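Local coordinates for protein metallophosphoesterase (Sphaerobacter thermophilus, PDB 3RQZ) that binds two zinc ions in a calcineurin-like metallophosphoesterase fold of the YfcE family and probably acts as a phosphatase, at residues A[17-22]-A[49-54]; A[70-75]-A[96-101]; A[105-110]-A[121-126]; A[218-223]-A[240-245]. All blocks are in the same frame, centred on the assembly; numbering follows the deposited sequence.

Contact 1 (A[17-22]-A[49-54]); sequences VALEAV and VELVRV
Leu19 and Leu51 meet between two neighbouring helices, 16-26 and 45-55, the connecting helices of successive beta-alpha-beta crossovers. These run from strand 6-9 through strand 31-34 to strand 59-60, and the three strands lie side by side and parallel in one sheet of the calcineurin-like fold. The helices are not in close backbone contact: the nearest CA atoms, those of Leu19 and Leu51, are 9.1 Å apart, and the leucine side chains span the interval. Both leave their helices toward the partner, but they slide past each other in opposite directions instead of meeting head-on. Leu19 has CG turned opposite its own backbone N (chi1 -176°), which extends the branch across the gap and brings CD2 to the front. Leu51 is rotated differently: its chi1 of -83° sets CG opposite the carbonyl carbon and brings CD1 against that methyl. Only one methyl of each leucine does the touching. CD2 of Leu19 is also 4.2 Å from Leu51 CB. Val52 adds a looser contact next to Leu51. The interface is wholly apolar and small, and it is set into larger packing: Leu19 also rests on Ile9 of strand 6-9, while Val52 touches Ile38 and Tyr100. Leu51 lies nearer the outside. Leu19 CD2 sits 3.8 Å from Leu51 CD1 and 4.5 Å from Val52 CG2.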
loop_
_atom_site.group_PDB
_atom_site.type_symbol
_atom_site.label_atom_id
_atom_site.label_comp_id
_atom_site.label_asym_id
_atom_site.label_seq_id
_atom_site.Cartn_x
_atom_site.Cartn_y
_atom_site.Cartn_z
ATOM N N VAL A 17 -11.493 -8.749 -0.891
ATOM C CA VAL A 17 -11.470 -9.666 -2.027
ATOM C C VAL A 17 -10.093 -9.530 -2.734
ATOM O O VAL A 17 -9.474 -10.534 -3.063
ATOM C CB VAL A 17 -12.626 -9.395 -2.987
ATOM C CG1 VAL A 17 -12.577 -10.304 -4.216
ATOM C CG2 VAL A 17 -13.972 -9.572 -2.231
ATOM N N ALA A 18 -9.634 -8.298 -2.953
ATOM C CA ALA A 18 -8.359 -8.084 -3.619
ATOM C C ALA A 18 -7.209 -8.587 -2.726
ATOM O O ALA A 18 -6.279 -9.204 -3.218
ATOM C CB ALA A 18 -8.161 -6.587 -3.970
ATOM N N LEU A 19 -7.294 -8.343 -1.420
ATOM C CA LEU A 19 -6.276 -8.861 -0.498
ATOM C C LEU A 19 -6.193 -10.410 -0.505
ATOM O O LEU A 19 -5.107 -10.982 -0.572
ATOM C CB LEU A 19 -6.489 -8.318 0.929
ATOM C CG LEU A 19 -5.434 -8.716 1.967
ATOM C CD1 LEU A 19 -3.994 -8.333 1.518
ATOM C CD2 LEU A 19 -5.750 -8.074 3.341
ATOM N N GLU A 20 -7.336 -11.086 -0.460
ATOM C CA GLU A 20 -7.336 -12.564 -0.521
ATOM C C GLU A 20 -6.785 -13.079 -1.853
ATOM O O GLU A 20 -6.115 -14.101 -1.890
ATOM C CB GLU A 20 -8.736 -13.135 -0.263
ATOM C CG GLU A 20 -9.224 -12.874 1.169
ATOM C CD GLU A 20 -10.647 -13.353 1.380
ATOM O OE1 GLU A 20 -11.540 -13.002 0.564
ATOM O OE2 GLU A 20 -10.878 -14.089 2.358
ATOM N N ALA A 21 -7.065 -12.362 -2.938
ATOM C CA ALA A 21 -6.571 -12.730 -4.261
ATOM C C ALA A 21 -5.048 -12.602 -4.253
ATOM O O ALA A 21 -4.335 -13.496 -4.765
ATOM C CB ALA A 21 -7.191 -11.843 -5.352
ATOM N N VAL A 22 -4.544 -11.516 -3.663
ATOM C CA VAL A 22 -3.095 -11.334 -3.579
ATOM C C VAL A 22 -2.408 -12.426 -2.737
ATOM O O VAL A 22 -1.386 -13.012 -3.167
ATOM C CB VAL A 22 -2.718 -9.906 -3.066
ATOM C CG1 VAL A 22 -1.273 -9.859 -2.586
ATOM C CG2 VAL A 22 -2.946 -8.873 -4.142
ATOM N N VAL A 49 -7.920 -5.065 8.506
ATOM C CA VAL A 49 -7.058 -4.786 9.656
ATOM C C VAL A 49 -6.715 -6.080 10.400
ATOM O O VAL A 49 -5.568 -6.294 10.804
ATOM C CB VAL A 49 -7.715 -3.772 10.664
ATOM C CG1 VAL A 49 -6.947 -3.728 11.997
ATOM C CG2 VAL A 49 -7.792 -2.404 10.059
ATOM N N GLU A 50 -7.712 -6.932 10.603
ATOM C CA GLU A 50 -7.488 -8.187 11.326
ATOM C C GLU A 50 -6.439 -9.049 10.631
ATOM O O GLU A 50 -5.526 -9.575 11.286
ATOM C CB GLU A 50 -8.809 -8.943 11.543
ATOM C CG GLU A 50 -9.736 -8.185 12.502
ATOM C CD GLU A 50 -11.182 -8.660 12.471
ATOM O OE1 GLU A 50 -11.435 -9.764 11.962
ATOM O OE2 GLU A 50 -12.069 -7.940 12.990
ATOM N N LEU A 51 -6.536 -9.141 9.309
ATOM C CA LEU A 51 -5.576 -9.898 8.505
ATOM C C LEU A 51 -4.159 -9.343 8.519
ATOM O O LEU A 51 -3.192 -10.080 8.781
ATOM C CB LEU A 51 -6.022 -9.939 7.045
ATOM C CG LEU A 51 -7.036 -11.009 6.714
ATOM C CD1 LEU A 51 -7.425 -10.859 5.278
ATOM C CD2 LEU A 51 -6.413 -12.344 6.931
ATOM N N VAL A 52 -4.038 -8.051 8.206
ATOM C CA VAL A 52 -2.726 -7.387 8.212
ATOM C C VAL A 52 -2.035 -7.486 9.585
ATOM O O VAL A 52 -0.805 -7.734 9.670
ATOM C CB VAL A 52 -2.812 -5.910 7.706
ATOM C CG1 VAL A 52 -1.478 -5.151 7.992
ATOM C CG2 VAL A 52 -3.115 -5.887 6.205
ATOM N N ARG A 53 -2.804 -7.303 10.658
ATOM C CA ARG A 53 -2.261 -7.414 12.026
ATOM C C ARG A 53 -1.510 -8.740 12.248
ATOM O O ARG A 53 -0.357 -8.750 12.745
ATOM C CB ARG A 53 -3.372 -7.275 13.066
ATOM C CG ARG A 53 -2.898 -7.482 14.498
ATOM C CD ARG A 53 -4.001 -7.137 15.493
ATOM N NE ARG A 53 -3.442 -6.979 16.825
ATOM C CZ ARG A 53 -4.024 -6.333 17.817
ATOM N NH1 ARG A 53 -5.226 -5.755 17.648
ATOM N NH2 ARG A 53 -3.388 -6.256 18.974
ATOM N N VAL A 54 -2.170 -9.846 11.888
ATOM C CA VAL A 54 -1.627 -11.191 12.108
ATOM C C VAL A 54 -0.465 -11.464 11.127
ATOM O O VAL A 54 0.577 -12.015 11.509
ATOM C CB VAL A 54 -2.755 -12.302 11.941
ATOM C CG1 VAL A 54 -2.145 -13.704 11.878
ATOM C CG2 VAL A 54 -3.743 -12.229 13.081
#

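Contact 2 (A[70-75]-A[96-101]); sequences IGRLSL and EHLQYL
Ile70 reaches across to Leu101 with the tip of its side chain, CD1 lying 3.7 Å from the carbonyl carbon of Leu101 and 3.9 Å from Leu101 CB. The two side chains cross obliquely, and Ile70 CG1 is beside the same CB, at 4.0 Å. The chi1 of -86° places Ile70 CG1 opposite its own carbonyl carbon and aims the ethyl arm at helix 95-103. One turn back along that helix, Leu98 points toward the loop and brings CD2 to 4.2 Å from Ile70 CA, touching backbone where Leu101 touches side chain. Arg72 closes the outer edge loosely, with NH1 4.4 Å from Leu98 CD1 and the methyl oblique to the guanidinium plane.

A second shell sets these groups in place. Ile70 also leans on Ile62, Leu98 on Leu93 and Leu101 on Ile38, so the contact ties the loop after helix 64-69 to the face of helix 95-103 that carries Leu98 and Leu101. His97 and Tyr100 of the same helix pack on helix 45-55; Tyr100 OH bonds to Ser60 OG, and a local bond from His97 ND1 to Gln94 N holds the imidazole.

Between the loop and the helix, then, the association is purely van der Waals. It depends on the fit of branched aliphatic groups, while the one charged residue taking part remains at the exposed rim.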
loop_
_atom_site.group_PDB
_atom_site.type_symbol
_atom_site.label_atom_id
_atom_site.label_comp_id
_atom_site.label_asym_id
_atom_site.label_seq_id
_atom_site.Cartn_x
_atom_site.Cartn_y
_atom_site.Cartn_z
ATOM N N ILE A 70 -8.580 6.984 12.789
ATOM C CA ILE A 70 -8.380 6.772 14.196
ATOM C C ILE A 70 -9.112 7.866 14.924
ATOM O O ILE A 70 -9.366 7.750 16.112
ATOM C CB ILE A 70 -6.889 6.834 14.543
ATOM C CG1 ILE A 70 -6.253 5.486 14.345
ATOM C CG2 ILE A 70 -6.668 7.359 15.987
ATOM C CD1 ILE A 70 -4.705 5.587 14.335
ATOM N N GLY A 71 -9.433 8.937 14.195
ATOM C CA GLY A 71 -10.189 10.033 14.734
ATOM C C GLY A 71 -11.527 9.583 15.305
ATOM O O GLY A 71 -12.350 8.987 14.594
ATOM N N ARG A 72 -11.713 9.837 16.599
ATOM C CA ARG A 72 -13.029 9.689 17.227
ATOM C C ARG A 72 -13.849 10.943 16.974
ATOM O O ARG A 72 -13.323 12.055 16.871
ATOM C CB ARG A 72 -12.914 9.421 18.740
ATOM C CG ARG A 72 -11.879 8.314 19.113
ATOM C CD ARG A 72 -12.571 6.939 19.289
ATOM N NE ARG A 72 -13.173 6.814 20.631
ATOM C CZ ARG A 72 -14.117 5.925 20.961
ATOM N NH1 ARG A 72 -14.584 5.074 20.051
ATOM N NH2 ARG A 72 -14.596 5.892 22.207
ATOM N N LEU A 73 -15.142 10.740 16.841
ATOM C CA LEU A 73 -16.052 11.804 16.529
ATOM C C LEU A 73 -17.281 11.497 17.371
ATOM O O LEU A 73 -17.620 10.321 17.560
ATOM C CB LEU A 73 -16.373 11.737 15.031
ATOM C CG LEU A 73 -16.434 13.023 14.210
ATOM C CD1 LEU A 73 -15.958 12.735 12.807
ATOM C CD2 LEU A 73 -17.855 13.564 14.209
ATOM N N SER A 74 -17.916 12.535 17.907
ATOM C CA SER A 74 -19.250 12.398 18.501
ATOM C C SER A 74 -20.277 13.146 17.632
ATOM O O SER A 74 -20.308 14.382 17.631
ATOM C CB SER A 74 -19.262 12.894 19.960
ATOM O OG SER A 74 -18.370 13.986 20.157
ATOM N N LEU A 75 -21.097 12.395 16.889
ATOM C CA LEU A 75 -22.036 12.978 15.911
ATOM C C LEU A 75 -23.520 12.817 16.295
ATOM O O LEU A 75 -24.127 11.771 16.041
ATOM C CB LEU A 75 -21.769 12.405 14.510
ATOM C CG LEU A 75 -22.231 13.194 13.279
ATOM C CD1 LEU A 75 -21.360 14.429 13.043
ATOM C CD2 LEU A 75 -22.223 12.300 12.048
ATOM N N GLU A 96 -10.245 -2.988 19.171
ATOM C CA GLU A 96 -9.055 -3.745 18.801
ATOM C C GLU A 96 -8.402 -3.224 17.509
ATOM O O GLU A 96 -7.176 -3.219 17.405
ATOM C CB GLU A 96 -9.393 -5.238 18.666
ATOM C CG GLU A 96 -10.253 -5.539 17.412
ATOM C CD GLU A 96 -10.617 -6.993 17.267
ATOM O OE1 GLU A 96 -11.851 -7.302 17.281
ATOM O OE2 GLU A 96 -9.673 -7.821 17.134
ATOM N N HIS A 97 -9.224 -2.799 16.533
ATOM C CA HIS A 97 -8.724 -2.249 15.272
ATOM C C HIS A 97 -8.123 -0.882 15.487
ATOM O O HIS A 97 -7.067 -0.584 14.919
ATOM C CB HIS A 97 -9.823 -2.129 14.215
ATOM C CG HIS A 97 -10.645 -3.361 14.086
ATOM N ND1 HIS A 97 -11.928 -3.443 14.579
ATOM C CD2 HIS A 97 -10.341 -4.587 13.600
ATOM C CE1 HIS A 97 -12.393 -4.662 14.377
ATOM N NE2 HIS A 97 -11.454 -5.373 13.776
ATOM N N LEU A 98 -8.823 -0.045 16.272
ATOM C CA LEU A 98 -8.303 1.269 16.660
ATOM C C LEU A 98 -6.969 1.159 17.410
ATOM O O LEU A 98 -6.032 1.891 17.111
ATOM C CB LEU A 98 -9.343 2.047 17.490
ATOM C CG LEU A 98 -10.626 2.295 16.657
ATOM C CD1 LEU A 98 -11.837 2.655 17.554
ATOM C CD2 LEU A 98 -10.350 3.366 15.581
ATOM N N GLN A 99 -6.882 0.251 18.379
ATOM C CA GLN A 99 -5.627 0.065 19.137
ATOM C C GLN A 99 -4.489 -0.374 18.232
ATOM O O GLN A 99 -3.349 0.073 18.377
ATOM C CB GLN A 99 -5.806 -0.962 20.259
ATOM C CG GLN A 99 -6.672 -0.481 21.420
ATOM C CD GLN A 99 -7.016 -1.625 22.360
ATOM O OE1 GLN A 99 -6.334 -2.636 22.371
ATOM N NE2 GLN A 99 -8.086 -1.475 23.133
ATOM N N TYR A 100 -4.784 -1.259 17.290
ATOM C CA TYR A 100 -3.732 -1.710 16.411
ATOM C C TYR A 100 -3.200 -0.568 15.522
ATOM O O TYR A 100 -1.993 -0.387 15.376
ATOM C CB TYR A 100 -4.203 -2.890 15.531
ATOM C CG TYR A 100 -3.166 -3.294 14.513
ATOM C CD1 TYR A 100 -2.030 -4.011 14.899
ATOM C CD2 TYR A 100 -3.332 -2.977 13.157
ATOM C CE1 TYR A 100 -1.048 -4.382 13.966
ATOM C CE2 TYR A 100 -2.376 -3.335 12.211
ATOM C CZ TYR A 100 -1.220 -4.056 12.631
ATOM O OH TYR A 100 -0.271 -4.436 11.703
ATOM N N LEU A 101 -4.116 0.142 14.876
ATOM C CA LEU A 101 -3.740 1.267 14.009
ATOM C C LEU A 101 -2.982 2.329 14.785
ATOM O O LEU A 101 -1.982 2.827 14.283
ATOM C CB LEU A 101 -4.939 1.846 13.276
ATOM C CG LEU A 101 -5.602 0.894 12.266
ATOM C CD1 LEU A 101 -6.844 1.565 11.747
ATOM C CD2 LEU A 101 -4.664 0.446 11.111
#

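Contact 3 (A[105-110]-A[121-126]); sequences PNRMID and RHPIWE
With chi1 at 69°, Asn106 holds its CG between the backbone N and the carbonyl carbon, which lays the carboxamide over Pro123 CB and CG. A bend at chi3 (-41°) in Arg107 likewise carries that guanidinium over to the proline, where Pro123 CG lies against one face, 3.7 Å from NH1. Asn106 and Arg107 thus both touch Pro123 CG: OD1 of Asn106 is 3.8 Å from it, and the backbone O of Asn106 is 3.4 Å from Pro123 CB. Ile124 packs tightly, its CD1 3.4 Å from Asn106 CB. Replacing Asn106 with an alanine would remove the carboxamide and is likely to open a gap beside the ring, leaving Pro123 CB and CG without that cover.

The loop 121-126 is braced internally by a salt bridge, Arg121 NH1 to Glu126 OE2 at 2.7 Å (155° at the hydrogen), in the guanidinium plane. Arg107 NH2 bonds to Pro120 O. Trp125 O accepts from NE2 of the zinc ligand His150, a second-shell contact that probably helps to orient this histidine. The residues leading into strand 107-110 therefore lay polar and charged groups, without hydrogen bonds across, on the aliphatic surface of Pro123 and Ile124.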
loop_
_atom_site.group_PDB
_atom_site.type_symbol
_atom_site.label_atom_id
_atom_site.label_comp_id
_atom_site.label_asym_id
_atom_site.label_seq_id
_atom_site.Cartn_x
_atom_site.Cartn_y
_atom_site.Cartn_z
ATOM N N PRO A 105 3.989 2.508 13.699
ATOM C CA PRO A 105 4.982 3.527 13.437
ATOM C C PRO A 105 4.733 4.143 12.051
ATOM O O PRO A 105 4.069 3.530 11.186
ATOM C CB PRO A 105 6.274 2.711 13.451
ATOM C CG PRO A 105 5.857 1.406 12.773
ATOM C CD PRO A 105 4.499 1.155 13.395
ATOM N N ASN A 106 5.193 5.366 11.833
ATOM C CA ASN A 106 5.120 5.887 10.457
ATOM C C ASN A 106 6.338 5.507 9.613
ATOM O O ASN A 106 6.376 5.753 8.422
ATOM C CB ASN A 106 4.788 7.398 10.450
ATOM C CG ASN A 106 5.900 8.269 10.968
ATOM O OD1 ASN A 106 7.050 7.899 10.937
ATOM N ND2 ASN A 106 5.543 9.465 11.436
ATOM N N ARG A 107 7.341 4.889 10.242
ATOM C CA ARG A 107 8.571 4.575 9.539
ATOM C C ARG A 107 9.201 3.356 10.162
ATOM O O ARG A 107 9.375 3.299 11.376
ATOM C CB ARG A 107 9.561 5.748 9.599
ATOM C CG ARG A 107 10.829 5.609 8.661
ATOM C CD ARG A 107 11.993 6.529 9.067
ATOM N NE ARG A 107 11.561 7.861 9.453
ATOM C CZ ARG A 107 11.520 8.911 8.630
ATOM N NH1 ARG A 107 11.077 10.075 9.076
ATOM N NH2 ARG A 107 11.930 8.805 7.374
HETATM N N MSE A 108 9.625 2.416 9.337
HETATM C CA MSE A 108 10.478 1.335 9.830
HETATM C C MSE A 108 11.826 1.334 9.098
HETATM O O MSE A 108 11.876 1.425 7.870
HETATM C CB MSE A 108 9.760 -0.013 9.686
HETATM C CG MSE A 108 8.592 -0.188 10.748
HETATM SE SE MSE A 108 9.328 -0.377 12.570
HETATM C CE MSE A 108 10.492 -1.833 12.156
ATOM N N ILE A 109 12.905 1.289 9.870
ATOM C CA ILE A 109 14.271 1.125 9.342
ATOM C C ILE A 109 14.810 -0.198 9.873
ATOM O O ILE A 109 14.867 -0.391 11.099
ATOM C CB ILE A 109 15.225 2.274 9.776
ATOM C CG1 ILE A 109 14.680 3.652 9.338
ATOM C CG2 ILE A 109 16.683 2.049 9.202
ATOM C CD1 ILE A 109 15.317 4.834 10.081
ATOM N N ASP A 110 15.158 -1.127 8.975
ATOM C CA ASP A 110 15.764 -2.396 9.382
ATOM C C ASP A 110 16.755 -2.833 8.315
ATOM O O ASP A 110 16.352 -3.130 7.185
ATOM C CB ASP A 110 14.713 -3.519 9.559
ATOM C CG ASP A 110 15.328 -4.811 10.118
ATOM O OD1 ASP A 110 16.462 -4.772 10.697
ATOM O OD2 ASP A 110 14.682 -5.876 10.002
ATOM N N ARG A 121 10.888 11.824 3.488
ATOM C CA ARG A 121 10.783 13.189 4.032
ATOM C C ARG A 121 9.529 13.382 4.869
ATOM O O ARG A 121 9.574 14.009 5.949
ATOM C CB ARG A 121 10.787 14.266 2.932
ATOM C CG ARG A 121 12.051 14.363 2.143
ATOM C CD ARG A 121 12.177 15.741 1.525
ATOM N NE ARG A 121 11.087 15.986 0.586
ATOM C CZ ARG A 121 10.977 17.087 -0.135
ATOM N NH1 ARG A 121 9.942 17.240 -0.953
ATOM N NH2 ARG A 121 11.911 18.028 -0.041
ATOM N N HIS A 122 8.405 12.879 4.350
ATOM C CA HIS A 122 7.091 13.046 4.978
ATOM C C HIS A 122 6.334 11.739 4.955
ATOM O O HIS A 122 5.515 11.520 4.068
ATOM C CB HIS A 122 6.307 14.137 4.230
ATOM C CG HIS A 122 7.067 15.420 4.106
ATOM N ND1 HIS A 122 7.272 16.257 5.178
ATOM C CD2 HIS A 122 7.699 15.996 3.051
ATOM C CE1 HIS A 122 7.977 17.307 4.788
ATOM N NE2 HIS A 122 8.249 17.173 3.501
ATOM N N PRO A 123 6.602 10.861 5.941
ATOM C CA PRO A 123 6.184 9.465 5.899
ATOM C C PRO A 123 4.720 9.210 5.548
ATOM O O PRO A 123 4.425 8.294 4.764
ATOM C CB PRO A 123 6.520 8.963 7.314
ATOM C CG PRO A 123 7.668 9.768 7.728
ATOM C CD PRO A 123 7.562 11.099 7.039
ATOM N N ILE A 124 3.811 9.993 6.126
ATOM C CA ILE A 124 2.366 9.739 5.971
ATOM C C ILE A 124 1.817 10.352 4.686
ATOM O O ILE A 124 0.828 9.872 4.113
ATOM C CB ILE A 124 1.572 10.353 7.191
ATOM C CG1 ILE A 124 1.970 9.662 8.491
ATOM C CG2 ILE A 124 0.089 10.240 7.020
ATOM C CD1 ILE A 124 2.260 8.223 8.300
ATOM N N TRP A 125 2.451 11.422 4.241
ATOM C CA TRP A 125 1.744 12.373 3.371
ATOM C C TRP A 125 2.246 12.552 1.956
ATOM O O TRP A 125 1.439 12.823 1.043
ATOM C CB TRP A 125 1.770 13.745 4.036
ATOM C CG TRP A 125 1.106 13.802 5.336
ATOM C CD1 TRP A 125 1.702 14.026 6.550
ATOM C CD2 TRP A 125 -0.307 13.675 5.593
ATOM N NE1 TRP A 125 0.743 14.039 7.550
ATOM C CE2 TRP A 125 -0.495 13.843 6.989
ATOM C CE3 TRP A 125 -1.430 13.458 4.776
ATOM C CZ2 TRP A 125 -1.762 13.785 7.595
ATOM C CZ3 TRP A 125 -2.686 13.398 5.377
ATOM C CH2 TRP A 125 -2.838 13.562 6.783
ATOM N N GLU A 126 3.553 12.443 1.747
ATOM C CA GLU A 126 4.128 12.916 0.465
ATOM C C GLU A 126 4.089 11.832 -0.603
ATOM O O GLU A 126 4.492 10.710 -0.347
ATOM C CB GLU A 126 5.570 13.412 0.654
ATOM C CG GLU A 126 6.255 13.925 -0.643
ATOM C CD GLU A 126 7.608 14.576 -0.390
ATOM O OE1 GLU A 126 8.540 13.915 0.113
ATOM O OE2 GLU A 126 7.742 15.778 -0.708
#

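Contact 4 (A[218-223]-A[240-245]); sequences VEYRIA and TRLAAG
Ile222, in the first turn of helix 222-232, comes within 6.6 Å (CA to CA) of Ala243 near the end of helix 236-244, after an inverse gamma turn centred on Arg221. The Ile222 side chain packs against that of Leu242, CG2 lying 4.0 Å from Leu242 CB while CD1 sits 3.5 Å from the carbonyl O of Leu242. CG1 also lies over one face of the Tyr220 ring, offset toward the rim. The Tyr220 side chain, with chi1 at 70°, crosses that of Leu242 at about a right angle and puts its OH 3.9 Å from Leu242 CD2. A water joins the same two residues, accepting from Tyr220 OH at 2.6 Å and donating to Leu242 O at 2.8 Å; Asn15 ND2 also bonds to the hydroxyl. With an alanine in place of Ile222 the CG1, CG2 and CD1 contacts go, which would probably leave the Tyr220 face and Leu242 O less covered.

The C-terminal helical pair is thus joined by aliphatic packing and one bridging water: the apolar groups flank a carbonyl at the helix end whose polarity the water meets.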
loop_
_atom_site.group_PDB
_atom_site.type_symbol
_atom_site.label_atom_id
_atom_site.label_comp_id
_atom_site.label_asym_id
_atom_site.label_seq_id
_atom_site.Cartn_x
_atom_site.Cartn_y
_atom_site.Cartn_z
ATOM N N VAL A 218 -2.563 -9.174 -10.138
ATOM C CA VAL A 218 -3.484 -10.294 -10.096
ATOM C C VAL A 218 -4.920 -9.820 -10.221
ATOM O O VAL A 218 -5.349 -8.888 -9.522
ATOM C CB VAL A 218 -3.265 -11.210 -8.852
ATOM C CG1 VAL A 218 -3.452 -10.434 -7.520
ATOM C CG2 VAL A 218 -4.140 -12.504 -8.941
ATOM N N GLU A 219 -5.651 -10.478 -11.115
ATOM C CA GLU A 219 -7.087 -10.235 -11.263
ATOM C C GLU A 219 -7.780 -10.669 -9.989
ATOM O O GLU A 219 -7.339 -11.628 -9.330
ATOM C CB GLU A 219 -7.647 -11.033 -12.430
ATOM C CG GLU A 219 -7.241 -10.492 -13.738
ATOM C CD GLU A 219 -8.079 -11.072 -14.881
ATOM O OE1 GLU A 219 -8.457 -12.260 -14.809
ATOM O OE2 GLU A 219 -8.378 -10.325 -15.831
ATOM N N TYR A 220 -8.850 -9.969 -9.622
ATOM C CA TYR A 220 -9.645 -10.381 -8.470
ATOM C C TYR A 220 -11.095 -10.115 -8.822
ATOM O O TYR A 220 -11.365 -9.513 -9.860
ATOM C CB TYR A 220 -9.212 -9.652 -7.184
ATOM C CG TYR A 220 -9.543 -8.165 -7.145
ATOM C CD1 TYR A 220 -8.672 -7.221 -7.678
ATOM C CD2 TYR A 220 -10.739 -7.706 -6.555
ATOM C CE1 TYR A 220 -8.970 -5.838 -7.625
ATOM C CE2 TYR A 220 -11.049 -6.324 -6.506
ATOM C CZ TYR A 220 -10.165 -5.410 -7.041
ATOM O OH TYR A 220 -10.481 -4.075 -6.984
ATOM N N ARG A 221 -12.025 -10.581 -7.995
ATOM C CA ARG A 221 -13.428 -10.441 -8.345
ATOM C C ARG A 221 -13.941 -9.057 -7.949
ATOM O O ARG A 221 -14.545 -8.884 -6.891
ATOM C CB ARG A 221 -14.261 -11.575 -7.739
ATOM C CG ARG A 221 -14.003 -12.949 -8.386
ATOM C CD ARG A 221 -15.000 -14.030 -7.886
ATOM N NE ARG A 221 -14.863 -14.295 -6.445
ATOM C CZ ARG A 221 -13.887 -15.026 -5.897
ATOM N NH1 ARG A 221 -12.960 -15.586 -6.668
ATOM N NH2 ARG A 221 -13.825 -15.201 -4.575
ATOM N N ILE A 222 -13.695 -8.081 -8.824
ATOM C CA ILE A 222 -14.109 -6.696 -8.616
ATOM C C ILE A 222 -15.612 -6.591 -8.361
ATOM O O ILE A 222 -16.034 -5.829 -7.494
ATOM C CB ILE A 222 -13.715 -5.801 -9.835
ATOM C CG1 ILE A 222 -12.190 -5.669 -9.933
ATOM C CG2 ILE A 222 -14.352 -4.403 -9.730
ATOM C CD1 ILE A 222 -11.731 -5.135 -11.283
ATOM N N ALA A 223 -16.403 -7.382 -9.097
ATOM C CA ALA A 223 -17.858 -7.432 -8.923
ATOM C C ALA A 223 -18.251 -7.692 -7.472
ATOM O O ALA A 223 -19.242 -7.138 -6.985
ATOM C CB ALA A 223 -18.478 -8.508 -9.824
ATOM N N THR A 240 -17.441 2.504 -8.978
ATOM C CA THR A 240 -17.092 2.444 -10.399
ATOM C C THR A 240 -15.587 2.469 -10.682
ATOM O O THR A 240 -15.105 1.709 -11.524
ATOM C CB THR A 240 -17.751 3.590 -11.190
ATOM O OG1 THR A 240 -19.170 3.383 -11.245
ATOM C CG2 THR A 240 -17.180 3.639 -12.615
ATOM N N ARG A 241 -14.854 3.344 -9.995
ATOM C CA ARG A 241 -13.379 3.461 -10.162
ATOM C C ARG A 241 -12.628 2.152 -10.238
ATOM O O ARG A 241 -11.657 2.039 -10.997
ATOM C CB ARG A 241 -12.724 4.148 -8.979
ATOM C CG ARG A 241 -13.169 5.497 -8.619
ATOM C CD ARG A 241 -12.496 5.779 -7.263
ATOM N NE ARG A 241 -11.049 5.870 -7.407
ATOM C CZ ARG A 241 -10.322 6.923 -7.034
ATOM N NH1 ARG A 241 -10.914 7.980 -6.484
ATOM N NH2 ARG A 241 -9.002 6.923 -7.207
ATOM N N LEU A 242 -13.050 1.198 -9.411
ATOM C CA LEU A 242 -12.396 -0.100 -9.282
ATOM C C LEU A 242 -12.382 -0.913 -10.551
ATOM O O LEU A 242 -11.442 -1.663 -10.784
ATOM C CB LEU A 242 -13.055 -0.946 -8.179
ATOM C CG LEU A 242 -12.888 -0.598 -6.711
ATOM C CD1 LEU A 242 -13.525 -1.737 -5.926
ATOM C CD2 LEU A 242 -11.425 -0.384 -6.275
ATOM N N ALA A 243 -13.422 -0.792 -11.362
ATOM C CA ALA A 243 -13.465 -1.497 -12.643
ATOM C C ALA A 243 -12.501 -0.874 -13.635
ATOM O O ALA A 243 -11.991 -1.566 -14.516
ATOM C CB ALA A 243 -14.886 -1.498 -13.230
ATOM N N ALA A 244 -12.293 0.432 -13.511
ATOM C CA ALA A 244 -11.432 1.189 -14.428
ATOM C C ALA A 244 -9.965 1.255 -14.004
ATOM O O ALA A 244 -9.093 1.570 -14.820
ATOM C CB ALA A 244 -11.983 2.606 -14.623
ATOM N N GLY A 245 -9.681 0.942 -12.743
ATOM C CA GLY A 245 -8.323 1.089 -12.220
ATOM C C GLY A 245 -7.887 2.548 -12.170
ATOM O O GLY A 245 -6.737 2.876 -12.476
HETATM O O HOH W 1 -9.562 -2.621 -8.969
#

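In the fold
Contacts 1 and 2 join through helices 45-55 and 95-103, where Glu50 OE2 lies 2.8 Å from His97 NE2, a probable hydrogen bond, and Val49 packs on the same histidine. Contact 4 sits against another face of helix 16-26, with Tyr220 CB 3.5 Å from Ala21 CB, so contacts 2, 1 and 4 form a chain of packing. Contact 3 follows contact 2 in sequence but lies on the opposite side of the chain's centre from contact 4, their centres about 29 Å apart. The zinc site falls among them: the side chains of Ile124, Leu242, Leu101 and Val52 lie about 8, 11, 12 and 13 Å from a zinc of the site.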